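Local coordinates for protein basic helix-loop-helix, putative, expressed (Oryza sativa subsp. japonica, PDB 5LW0) that binds ADP-ribose through its macrodomain and, as part of a longer zinc-finger and HIT-type protein, probably takes part in ADP-ribosylation-linked repair of DNA interstrand crosslinks, at residues Ser42-Asp47 and Lys213-Ala218. Numbering follows the deposited sequence.
With AR6 ([(2R,3S,4R,5R)-5-(6-aminopurin-9-yl)-3,4-dihydroxy-oxolan-2-yl]methyl [hydroxy-[[(2R,3S,4R,5S)-3,4,5-trihydroxyoxolan-2-yl]methoxy]phosphoryl] hydrogen phosphate), chain C; PO4 (phosphate ion), chain E.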
loop_
_atom_site.group_PDB
_atom_site.type_symbol
_atom_site.label_atom_id
_atom_site.label_comp_id
_atom_site.label_asym_id
_atom_site.label_seq_id
_atom_site.Cartn_x
_atom_site.Cartn_y
_atom_site.Cartn_z
ATOM N N SER A 42 -2.776 -1.203 -4.971
ATOM C CA SER A 42 -2.117 -0.583 -6.090
ATOM C C SER A 42 -2.248 0.938 -5.987
ATOM O O SER A 42 -3.308 1.509 -6.208
ATOM C CB SER A 42 -2.706 -1.071 -7.360
ATOM O OG SER A 42 -2.142 -0.422 -8.499
ATOM N N ILE A 43 -1.184 1.577 -5.637
ATOM C CA ILE A 43 -1.187 3.028 -5.488
ATOM C C ILE A 43 -1.373 3.762 -6.792
ATOM O O ILE A 43 -0.806 3.370 -7.810
ATOM C CB ILE A 43 0.196 3.479 -4.899
ATOM C CG1 ILE A 43 0.510 2.756 -3.576
ATOM C CG2 ILE A 43 0.258 4.993 -4.728
ATOM C CD1 ILE A 43 -0.546 2.908 -2.486
ATOM N N SER A 44 -2.283 4.737 -6.770
ATOM C CA SER A 44 -2.504 5.717 -7.894
ATOM C C SER A 44 -3.376 5.180 -9.037
ATOM O O SER A 44 -3.672 5.924 -9.932
ATOM C CB SER A 44 -1.168 6.257 -8.480
ATOM O OG SER A 44 -0.507 7.096 -7.565
ATOM N N THR A 45 -3.772 3.903 -9.019
ATOM C CA THR A 45 -4.448 3.364 -10.212
ATOM C C THR A 45 -5.967 3.408 -10.232
ATOM O O THR A 45 -6.542 2.879 -11.137
ATOM C CB THR A 45 -4.007 1.939 -10.537
ATOM O OG1 THR A 45 -4.230 1.097 -9.429
ATOM C CG2 THR A 45 -2.568 1.899 -10.875
ATOM N N ALA A 46 -6.611 3.985 -9.241
ATOM C CA ALA A 46 -8.096 4.136 -9.346
ATOM C C ALA A 46 -8.454 5.620 -9.376
ATOM O O ALA A 46 -8.392 6.207 -10.422
ATOM C CB ALA A 46 -8.822 3.394 -8.259
ATOM N N ASP A 47 -8.628 6.236 -8.205
ATOM C CA ASP A 47 -8.930 7.693 -8.139
ATOM C C ASP A 47 -7.895 8.544 -8.852
ATOM O O ASP A 47 -8.229 9.595 -9.460
ATOM C CB ASP A 47 -9.099 8.160 -6.650
ATOM C CG ASP A 47 -10.368 7.566 -5.949
ATOM O OD1 ASP A 47 -11.296 7.112 -6.665
ATOM O OD2 ASP A 47 -10.429 7.549 -4.657
ATOM N N LYS A 213 8.612 8.080 -12.181
ATOM C CA LYS A 213 9.602 8.305 -11.110
ATOM C C LYS A 213 8.907 8.418 -9.757
ATOM O O LYS A 213 9.356 7.800 -8.776
ATOM C CB LYS A 213 10.423 9.566 -11.426
ATOM C CG LYS A 213 11.431 9.977 -10.355
ATOM C CD LYS A 213 12.087 11.306 -10.800
ATOM C CE LYS A 213 12.720 12.045 -9.675
ATOM N NZ LYS A 213 14.059 11.521 -9.409
ATOM N N ILE A 214 7.836 9.191 -9.684
ATOM C CA ILE A 214 7.178 9.436 -8.398
ATOM C C ILE A 214 6.503 8.145 -7.889
ATOM O O ILE A 214 6.509 7.866 -6.697
ATOM C CB ILE A 214 6.185 10.584 -8.508
ATOM C CG1 ILE A 214 6.946 11.901 -8.786
ATOM C CG2 ILE A 214 5.370 10.734 -7.251
ATOM C CD1 ILE A 214 6.047 13.077 -8.961
ATOM N N LEU A 215 5.925 7.344 -8.788
ATOM C CA LEU A 215 5.300 6.082 -8.315
ATOM C C LEU A 215 6.385 5.113 -7.836
ATOM O O LEU A 215 6.204 4.458 -6.801
ATOM C CB LEU A 215 4.444 5.465 -9.405
ATOM C CG LEU A 215 3.635 4.221 -8.970
ATOM C CD1 LEU A 215 2.647 4.566 -7.941
ATOM C CD2 LEU A 215 2.976 3.586 -10.157
ATOM N N HIS A 216 7.521 5.020 -8.555
ATOM C CA HIS A 216 8.701 4.240 -8.083
ATOM C C HIS A 216 9.064 4.694 -6.683
ATOM O O HIS A 216 9.269 3.880 -5.780
ATOM C CB HIS A 216 9.923 4.449 -8.999
ATOM C CG HIS A 216 10.067 3.437 -10.087
ATOM N ND1 HIS A 216 10.493 2.155 -9.840
ATOM C CD2 HIS A 216 9.954 3.548 -11.456
ATOM C CE1 HIS A 216 10.547 1.484 -10.992
ATOM N NE2 HIS A 216 10.217 2.306 -11.981
ATOM N N GLU A 217 9.218 6.013 -6.513
ATOM C CA GLU A 217 9.579 6.585 -5.198
ATOM C C GLU A 217 8.553 6.249 -4.101
ATOM O O GLU A 217 8.954 5.977 -2.983
ATOM C CB GLU A 217 9.759 8.131 -5.301
ATOM C CG GLU A 217 10.997 8.543 -6.047
ATOM C CD GLU A 217 11.072 10.072 -6.287
ATOM O OE1 GLU A 217 10.019 10.717 -6.450
ATOM O OE2 GLU A 217 12.192 10.601 -6.400
ATOM N N ALA A 218 7.270 6.300 -4.429
ATOM C CA ALA A 218 6.198 5.968 -3.466
ATOM C C ALA A 218 6.348 4.540 -3.000
ATOM O O ALA A 218 6.323 4.253 -1.791
ATOM C CB ALA A 218 4.813 6.165 -4.082
HETATM N N1 AR6 C . -9.253 -3.265 -0.179
HETATM C C2 AR6 C . -8.319 -3.488 -1.128
HETATM N N3 AR6 C . -8.152 -2.731 -2.195
HETATM C C4 AR6 C . -8.951 -1.638 -2.401
HETATM C C5 AR6 C . -9.953 -1.288 -1.442
HETATM C C6 AR6 C . -10.082 -2.171 -0.270
HETATM N N6 AR6 C . -10.953 -1.949 0.685
HETATM N N7 AR6 C . -10.597 -0.122 -1.920
HETATM C C8 AR6 C . -9.962 0.221 -3.064
HETATM N N9 AR6 C . -8.958 -0.683 -3.361
HETATM P PA AR6 C . -7.551 4.349 -4.624
HETATM P PB AR6 C . -5.397 6.142 -5.632
HETATM C "C1'" AR6 C . -7.977 -0.636 -4.423
HETATM O O1A AR6 C . -8.521 5.090 -5.569
HETATM O O1B AR6 C . -5.716 5.871 -7.082
HETATM C C1D AR6 C . -8.344 8.181 -2.048
HETATM O O1D AR6 C . -9.691 8.247 -1.632
HETATM C "C2'" AR6 C . -8.421 -0.108 -5.782
HETATM O "O2'" AR6 C . -9.227 -1.068 -6.531
HETATM O O2A AR6 C . -7.947 4.092 -3.220
HETATM O O2B AR6 C . -3.967 6.213 -5.183
HETATM C C2D AR6 C . -7.537 9.315 -1.348
HETATM O O2D AR6 C . -8.434 10.233 -0.601
HETATM C "C3'" AR6 C . -7.090 0.252 -6.396
HETATM O "O3'" AR6 C . -6.458 -0.892 -7.032
HETATM O O3A AR6 C . -6.108 5.103 -4.614
HETATM C C3D AR6 C . -6.801 10.015 -2.457
HETATM O O3D AR6 C . -7.477 11.292 -2.639
HETATM C "C4'" AR6 C . -6.246 0.707 -5.190
HETATM O "O4'" AR6 C . -6.951 0.323 -4.033
HETATM C C4D AR6 C . -6.976 9.110 -3.700
HETATM O O4D AR6 C . -8.154 8.293 -3.498
HETATM C "C5'" AR6 C . -6.001 2.195 -5.143
HETATM O "O5'" AR6 C . -7.209 2.940 -5.393
HETATM C C5D AR6 C . -5.838 8.125 -3.948
HETATM O O5D AR6 C . -6.102 7.543 -5.244
HETATM P P PO4 E . 10.540 0.569 -14.857
HETATM O O1 PO4 E . 9.876 -0.001 -16.113
HETATM O O2 PO4 E . 12.063 0.524 -14.972
HETATM O O3 PO4 E . 10.136 2.042 -14.679
HETATM O O4 PO4 E . 10.118 -0.297 -13.640
#
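Leu215 of helix 208-230 rests its CD1 methyl on the turn at Ile43 and Ser44, and the pair illustrates how an apolar helix face can back a phosphate-binding loop. Before Leu215 come Lys213, whose carbonyl oxygen takes the N-H of Glu217 in the ordinary helical way, and Ile214, which packs instead on Pro165 and Pro194. At Leu215 itself, CG lies anti to the backbone N (chi1 -174°), and the branch carrying CD1 reaches the loop. CD1 comes to 3.7 Å from Ile43 O and 4.0 Å from Ile43 CG2, and it touches Ser44 OG at 4.1 Å. The hydroxyl is hydrogen-bonded to Pro194 O, and the methyl merely lies against it. Phe50 adds a further apolar neighbour to Leu215. His216 turns to another side of the helix, where NE2 donates to O3 of a phosphate ion, probably from the crystallisation liquor, at 2.7 Å. One turn on from Ile214, Ala218 sets its methyl toward the loop and shares Val191 of strand 187-192 with Ile43; beyond it, Tyr219 OH bonds to Ile43 N.

The loop's other side belongs to ADP-ribose. Ser42 to Thr45 form a type II turn, braced by the Ser42 OG to Thr45 OG1 hydrogen bond of 2.7 Å, and the amides of Ser44, inside the turn, and of Ala46 and Asp47, just after it, point to the diphosphate. Ser44 N gives a rather bent bond (135°) to AR6 O2B, Ala46 N reaches O1B at 3.0 Å, and Asp47 N donates nearly straight to O1A at 2.9 Å. No hydrogen bond joins loop segment and helix segment directly: contacts between them are dispersive, while backbone N-H groups, rather than charged side chains of this loop, meet the diphosphate's negative charge.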